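Local coordinates for protein PROBABLE CHAIN-FATTY-ACID-CoA LIGASE FADD13 (Mycobacterium tuberculosis, PDB 3T5B) that is a probable CoA ligase of the AMP-binding (ANL) superfamily, an alpha/beta protein with parallel, mixed and antiparallel sheets, at residues E242-I247 against A269-Y274; E296-Y301 against G310-S315. All coordinates share one frame; numbering follows the deposited sequence.

Contact 1. Residues E242-I247 against A269-Y274; sequences EERVCI and APDFRY
I247 and Y274 form the packed end of this contact, both buried and running alongside each other in the same direction, where two adjacent parallel strands begin. I247 CG1 comes to 3.4 Å from Y274 CZ. The tyrosine CG stands between the backbone N and the carbonyl carbon (chi1 61°), and the parallel bridge joining I247 to Y274 has its CA atoms 5.5 Å apart. Two residues earlier, V245 CG1 sits in the plane of the F272 ring at its edge, 3.7 Å from CE1, while C246 O lies over one ring face, offset toward the rim. C246 O also accepts the backbone bond from R273 N, 2.7 Å long and nearly straight at 167°. The R273 guanidinium lays a face over I247 CG1, but its charge is directed to D198. The solvent side is held differently: exposed R244, the C-prime residue of the Schellman motif ending helix 236-242, reaches D271 through NH1 to OD2 at 2.7 Å, the guanidinium and carboxylate planes 78° apart. A single oxygen thus carries the ion pair, which implies an electrostatic tie at the surface and, deeper between the segments, apolar packing with one short backbone bond.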
loop_
_atom_site.group_PDB
_atom_site.type_symbol
_atom_site.label_atom_id
_atom_site.label_comp_id
_atom_site.label_asym_id
_atom_site.label_seq_id
_atom_site.Cartn_x
_atom_site.Cartn_y
_atom_site.Cartn_z
ATOM N N GLU A 242 16.982 -15.970 -5.845
ATOM C CA GLU A 242 18.041 -15.149 -6.420
ATOM C C GLU A 242 18.319 -13.863 -5.645
ATOM O O GLU A 242 19.474 -13.517 -5.413
ATOM C CB GLU A 242 17.728 -14.798 -7.876
ATOM C CG GLU A 242 17.669 -15.984 -8.807
ATOM C CD GLU A 242 17.777 -15.572 -10.257
ATOM O OE1 GLU A 242 17.017 -14.671 -10.682
ATOM O OE2 GLU A 242 18.625 -16.146 -10.974
ATOM N N GLU A 243 17.271 -13.145 -5.253
ATOM C CA GLU A 243 17.475 -11.906 -4.513
ATOM C C GLU A 243 17.455 -12.077 -2.991
ATOM O O GLU A 243 17.298 -11.114 -2.244
ATOM C CB GLU A 243 16.452 -10.857 -4.946
ATOM C CG GLU A 243 16.697 -10.300 -6.340
ATOM C CD GLU A 243 18.097 -9.743 -6.508
ATOM O OE1 GLU A 243 18.681 -9.276 -5.504
ATOM O OE2 GLU A 243 18.607 -9.759 -7.649
ATOM N N ARG A 244 17.609 -13.317 -2.544
ATOM C CA ARG A 244 17.652 -13.629 -1.121
ATOM C C ARG A 244 16.521 -13.012 -0.310
ATOM O O ARG A 244 16.743 -12.502 0.794
ATOM C CB ARG A 244 19.012 -13.195 -0.568
ATOM C CG ARG A 244 20.146 -14.054 -1.106
ATOM C CD ARG A 244 21.449 -13.296 -1.302
ATOM N NE ARG A 244 22.005 -12.773 -0.059
ATOM C CZ ARG A 244 22.156 -13.483 1.054
ATOM N NH1 ARG A 244 21.779 -14.755 1.089
ATOM N NH2 ARG A 244 22.715 -12.927 2.125
ATOM N N VAL A 245 15.312 -13.080 -0.863
ATOM C CA VAL A 245 14.114 -12.541 -0.219
ATOM C C VAL A 245 13.872 -13.160 1.156
ATOM O O VAL A 245 13.871 -14.382 1.314
ATOM C CB VAL A 245 12.860 -12.791 -1.070
ATOM C CG1 VAL A 245 11.640 -12.222 -0.372
ATOM C CG2 VAL A 245 13.029 -12.175 -2.429
ATOM N N CYS A 246 13.648 -12.298 2.141
ATOM C CA CYS A 246 13.412 -12.713 3.514
ATOM C C CYS A 246 11.932 -12.722 3.827
ATOM O O CYS A 246 11.472 -13.519 4.636
ATOM C CB CYS A 246 14.086 -11.740 4.485
ATOM S SG CYS A 246 15.846 -11.459 4.226
ATOM N N ILE A 247 11.193 -11.822 3.183
ATOM C CA ILE A 247 9.766 -11.692 3.431
ATOM C C ILE A 247 8.979 -11.485 2.151
ATOM O O ILE A 247 9.413 -10.765 1.258
ATOM C CB ILE A 247 9.500 -10.496 4.379
ATOM C CG1 ILE A 247 10.111 -10.775 5.746
ATOM C CG2 ILE A 247 8.008 -10.243 4.521
ATOM C CD1 ILE A 247 10.337 -9.506 6.568
ATOM N N ALA A 269 15.772 -22.006 0.159
ATOM C CA ALA A 269 15.740 -20.567 0.373
ATOM C C ALA A 269 15.879 -20.291 1.865
ATOM O O ALA A 269 14.929 -19.880 2.535
ATOM C CB ALA A 269 14.441 -19.994 -0.154
ATOM N N PRO A 270 17.079 -20.523 2.404
ATOM C CA PRO A 270 17.355 -20.305 3.825
ATOM C C PRO A 270 17.032 -18.894 4.320
ATOM O O PRO A 270 16.733 -18.710 5.502
ATOM C CB PRO A 270 18.840 -20.639 3.938
ATOM C CG PRO A 270 19.373 -20.285 2.579
ATOM C CD PRO A 270 18.314 -20.858 1.675
ATOM N N ASP A 271 17.086 -17.906 3.426
ATOM C CA ASP A 271 16.801 -16.520 3.797
ATOM C C ASP A 271 15.319 -16.224 3.963
ATOM O O ASP A 271 14.950 -15.359 4.764
ATOM C CB ASP A 271 17.351 -15.544 2.756
ATOM C CG ASP A 271 18.848 -15.618 2.621
ATOM O OD1 ASP A 271 19.543 -15.499 3.648
ATOM O OD2 ASP A 271 19.333 -15.785 1.482
ATOM N N PHE A 272 14.467 -16.914 3.205
ATOM C CA PHE A 272 13.034 -16.650 3.314
ATOM C C PHE A 272 12.462 -17.064 4.664
ATOM O O PHE A 272 12.549 -18.224 5.057
ATOM C CB PHE A 272 12.235 -17.336 2.207
ATOM C CG PHE A 272 10.887 -16.709 1.993
ATOM C CD1 PHE A 272 10.772 -15.514 1.283
ATOM C CD2 PHE A 272 9.744 -17.262 2.570
ATOM C CE1 PHE A 272 9.530 -14.874 1.150
ATOM C CE2 PHE A 272 8.504 -16.635 2.445
ATOM C CZ PHE A 272 8.394 -15.435 1.733
ATOM N N ARG A 273 11.848 -16.114 5.357
ATOM C CA ARG A 273 11.305 -16.379 6.686
ATOM C C ARG A 273 9.796 -16.571 6.813
ATOM O O ARG A 273 9.346 -17.411 7.592
ATOM C CB ARG A 273 11.751 -15.266 7.640
ATOM C CG ARG A 273 12.916 -15.633 8.536
ATOM C CD ARG A 273 13.845 -14.448 8.743
ATOM N NE ARG A 273 13.118 -13.222 9.066
ATOM C CZ ARG A 273 13.533 -12.011 8.714
ATOM N NH1 ARG A 273 14.665 -11.877 8.035
ATOM N NH2 ARG A 273 12.818 -10.940 9.028
ATOM N N TYR A 274 9.015 -15.797 6.068
ATOM C CA TYR A 274 7.566 -15.908 6.171
ATOM C C TYR A 274 6.806 -15.079 5.148
ATOM O O TYR A 274 7.337 -14.119 4.580
ATOM C CB TYR A 274 7.106 -15.461 7.558
ATOM C CG TYR A 274 7.442 -14.016 7.861
ATOM C CD1 TYR A 274 8.695 -13.657 8.343
ATOM C CD2 TYR A 274 6.501 -13.005 7.658
ATOM C CE1 TYR A 274 9.005 -12.329 8.624
ATOM C CE2 TYR A 274 6.802 -11.671 7.936
ATOM C CZ TYR A 274 8.050 -11.342 8.419
ATOM O OH TYR A 274 8.352 -10.032 8.712
#

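Contact 2. Residues E296-Y301 against G310-S315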
loop_
_atom_site.group_PDB
_atom_site.type_symbol
_atom_site.label_atom_id
_atom_site.label_comp_id
_atom_site.label_asym_id
_atom_site.label_seq_id
_atom_site.Cartn_x
_atom_site.Cartn_y
_atom_site.Cartn_z
ATOM N N GLU A 296 7.002 -19.739 7.869
ATOM C CA GLU A 296 5.764 -19.455 8.579
ATOM C C GLU A 296 4.906 -18.417 7.869
ATOM O O GLU A 296 5.334 -17.801 6.890
ATOM C CB GLU A 296 6.045 -19.043 10.031
ATOM C CG GLU A 296 7.197 -18.089 10.237
ATOM C CD GLU A 296 7.515 -17.897 11.712
ATOM O OE1 GLU A 296 7.916 -18.884 12.362
ATOM O OE2 GLU A 296 7.358 -16.766 12.223
ATOM N N VAL A 297 3.678 -18.249 8.344
ATOM C CA VAL A 297 2.757 -17.299 7.736
ATOM C C VAL A 297 1.964 -16.544 8.805
ATOM O O VAL A 297 1.559 -17.113 9.819
ATOM C CB VAL A 297 1.755 -18.025 6.792
ATOM C CG1 VAL A 297 0.901 -17.014 6.048
ATOM C CG2 VAL A 297 2.503 -18.898 5.805
ATOM N N VAL A 298 1.762 -15.254 8.585
ATOM C CA VAL A 298 0.986 -14.449 9.510
ATOM C C VAL A 298 -0.106 -13.807 8.681
ATOM O O VAL A 298 0.136 -13.373 7.554
ATOM C CB VAL A 298 1.850 -13.382 10.195
ATOM C CG1 VAL A 298 2.843 -14.067 11.133
ATOM C CG2 VAL A 298 2.577 -12.541 9.154
ATOM N N GLN A 299 -1.310 -13.753 9.229
ATOM C CA GLN A 299 -2.426 -13.200 8.482
ATOM C C GLN A 299 -3.119 -12.026 9.143
ATOM O O GLN A 299 -3.251 -11.960 10.363
ATOM C CB GLN A 299 -3.428 -14.314 8.193
ATOM C CG GLN A 299 -3.408 -15.399 9.245
ATOM C CD GLN A 299 -3.965 -16.713 8.736
ATOM O OE1 GLN A 299 -3.629 -17.779 9.254
ATOM N NE2 GLN A 299 -4.826 -16.646 7.723
ATOM N N GLY A 300 -3.572 -11.094 8.317
ATOM C CA GLY A 300 -4.232 -9.936 8.856
ATOM C C GLY A 300 -5.490 -9.490 8.152
ATOM O O GLY A 300 -5.799 -9.889 7.027
ATOM N N TYR A 301 -6.222 -8.649 8.865
ATOM C CA TYR A 301 -7.455 -8.060 8.389
ATOM C C TYR A 301 -7.195 -6.551 8.359
ATOM O O TYR A 301 -6.678 -5.981 9.321
ATOM C CB TYR A 301 -8.586 -8.396 9.364
ATOM C CG TYR A 301 -9.811 -7.527 9.239
ATOM C CD1 TYR A 301 -10.651 -7.619 8.132
ATOM C CD2 TYR A 301 -10.145 -6.631 10.251
ATOM C CE1 TYR A 301 -11.799 -6.845 8.041
ATOM C CE2 TYR A 301 -11.288 -5.850 10.172
ATOM C CZ TYR A 301 -12.112 -5.962 9.072
ATOM O OH TYR A 301 -13.259 -5.211 9.021
ATOM N N GLY A 310 -4.218 -3.073 10.694
ATOM C CA GLY A 310 -5.334 -3.707 11.365
ATOM C C GLY A 310 -4.943 -4.771 12.360
ATOM O O GLY A 310 -4.054 -4.564 13.181
ATOM N N THR A 311 -5.619 -5.910 12.286
ATOM C CA THR A 311 -5.366 -7.023 13.186
ATOM C C THR A 311 -4.389 -7.970 12.538
ATOM O O THR A 311 -4.238 -7.976 11.322
ATOM C CB THR A 311 -6.658 -7.816 13.489
ATOM O OG1 THR A 311 -7.135 -8.434 12.285
ATOM C CG2 THR A 311 -7.740 -6.887 14.034
ATOM N N LEU A 312 -3.734 -8.781 13.357
ATOM C CA LEU A 312 -2.778 -9.754 12.857
ATOM C C LEU A 312 -2.829 -11.023 13.694
ATOM O O LEU A 312 -2.859 -10.969 14.924
ATOM C CB LEU A 312 -1.363 -9.178 12.896
ATOM C CG LEU A 312 -0.318 -9.958 12.103
ATOM C CD1 LEU A 312 -0.741 -10.017 10.644
ATOM C CD2 LEU A 312 1.038 -9.286 12.233
ATOM N N LEU A 313 -2.864 -12.166 13.022
ATOM C CA LEU A 313 -2.876 -13.453 13.706
ATOM C C LEU A 313 -1.428 -13.913 13.616
ATOM O O LEU A 313 -0.932 -14.226 12.529
ATOM C CB LEU A 313 -3.794 -14.451 12.986
ATOM C CG LEU A 313 -3.938 -15.847 13.609
ATOM C CD1 LEU A 313 -4.766 -15.775 14.893
ATOM C CD2 LEU A 313 -4.608 -16.785 12.612
ATOM N N LEU A 314 -0.741 -13.930 14.749
ATOM C CA LEU A 314 0.653 -14.337 14.746
ATOM C C LEU A 314 0.833 -15.804 14.385
ATOM O O LEU A 314 -0.003 -16.641 14.711
ATOM C CB LEU A 314 1.295 -14.020 16.097
ATOM C CG LEU A 314 1.765 -12.566 16.201
ATOM C CD1 LEU A 314 2.969 -12.359 15.282
ATOM C CD2 LEU A 314 0.639 -11.613 15.815
ATOM N N SER A 315 1.929 -16.095 13.694
ATOM C CA SER A 315 2.255 -17.444 13.248
ATOM C C SER A 315 1.999 -18.554 14.277
ATOM O O SER A 315 1.479 -19.619 13.934
ATOM C CB SER A 315 3.716 -17.486 12.808
ATOM O OG SER A 315 4.036 -18.754 12.270
HETATM O O HOH W 1 -0.678 -16.913 11.233
#
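Four backbone hydrogen bonds join Q299 and Y301 to L313 and T311, the evidence for an antiparallel hairpin whose strands, 296-301 and 310-313, run 152° apart. They are uneven. L313 N to Q299 O is short, 2.7 Å, and nearly along the C=O axis, whereas the return bond from Q299 N to L313 O is weak at 3.4 Å. At the Y301-T311 pair, T311 N approaches Y301 O in the carbonyl plane, but Y301 N lies above the carbonyl plane of T311, not on a lone pair. Between these hydrogen-bonded pairs lies the non-hydrogen-bonded pair of G300 and L312, with CA atoms 4.3 Å apart.

A water bridges the strands beside the weak Q299 N bond, donating to V297 O at 2.7 Å and also to L313 O. CA-H...O contacts add to this, among them S315 CA to V297 O.

Among the side chains, Q299 and L313 run alongside each other on the face they share with Y301 and T311, the leucine CD2 against the glutamine CG at 3.8 Å. On the other face L312 CD1 turns back to 3.2 Å from Q299 O, and V298 CG1 packs on S315 CB. T311 OG1, set between its own backbone N and carbonyl carbon (chi1 65°), lies 3.3 Å from Y301 CB, at the edge of the tyrosine ring and near its plane. Its hydrogen bond goes to A325 O, while Y301 OH bonds D382.

The chemistry implies a hairpin secured mainly through its backbone, with a water linking two carbonyls beside its weak bond and the polar groups of Y301 and T311 serving neighbouring parts of the fold.

In the fold
The two contacts follow in series along the chain, contact 1 closing before contact 2 opens, with centres about 19 Å apart. Both belong to the same mixed sheet: the segments of contact 1 lead into the parallel neighbours 247-250 and 274-277, and contact 2 pairs 296-302 with 310-313. Strand 274-277 lies directly beside 296-302, and the contacts touch there, with Y274 CB 3.0 Å from E296 O and Y274 CD2 4.2 Å from V298 CG2. Across the sheet, therefore, contact 1 joins two neighbouring parallel strands, and contact 2 ends the sheet with an antiparallel partner, 310-313 being its outermost strand within this chain. All four segments fall within the AMP-binding family region.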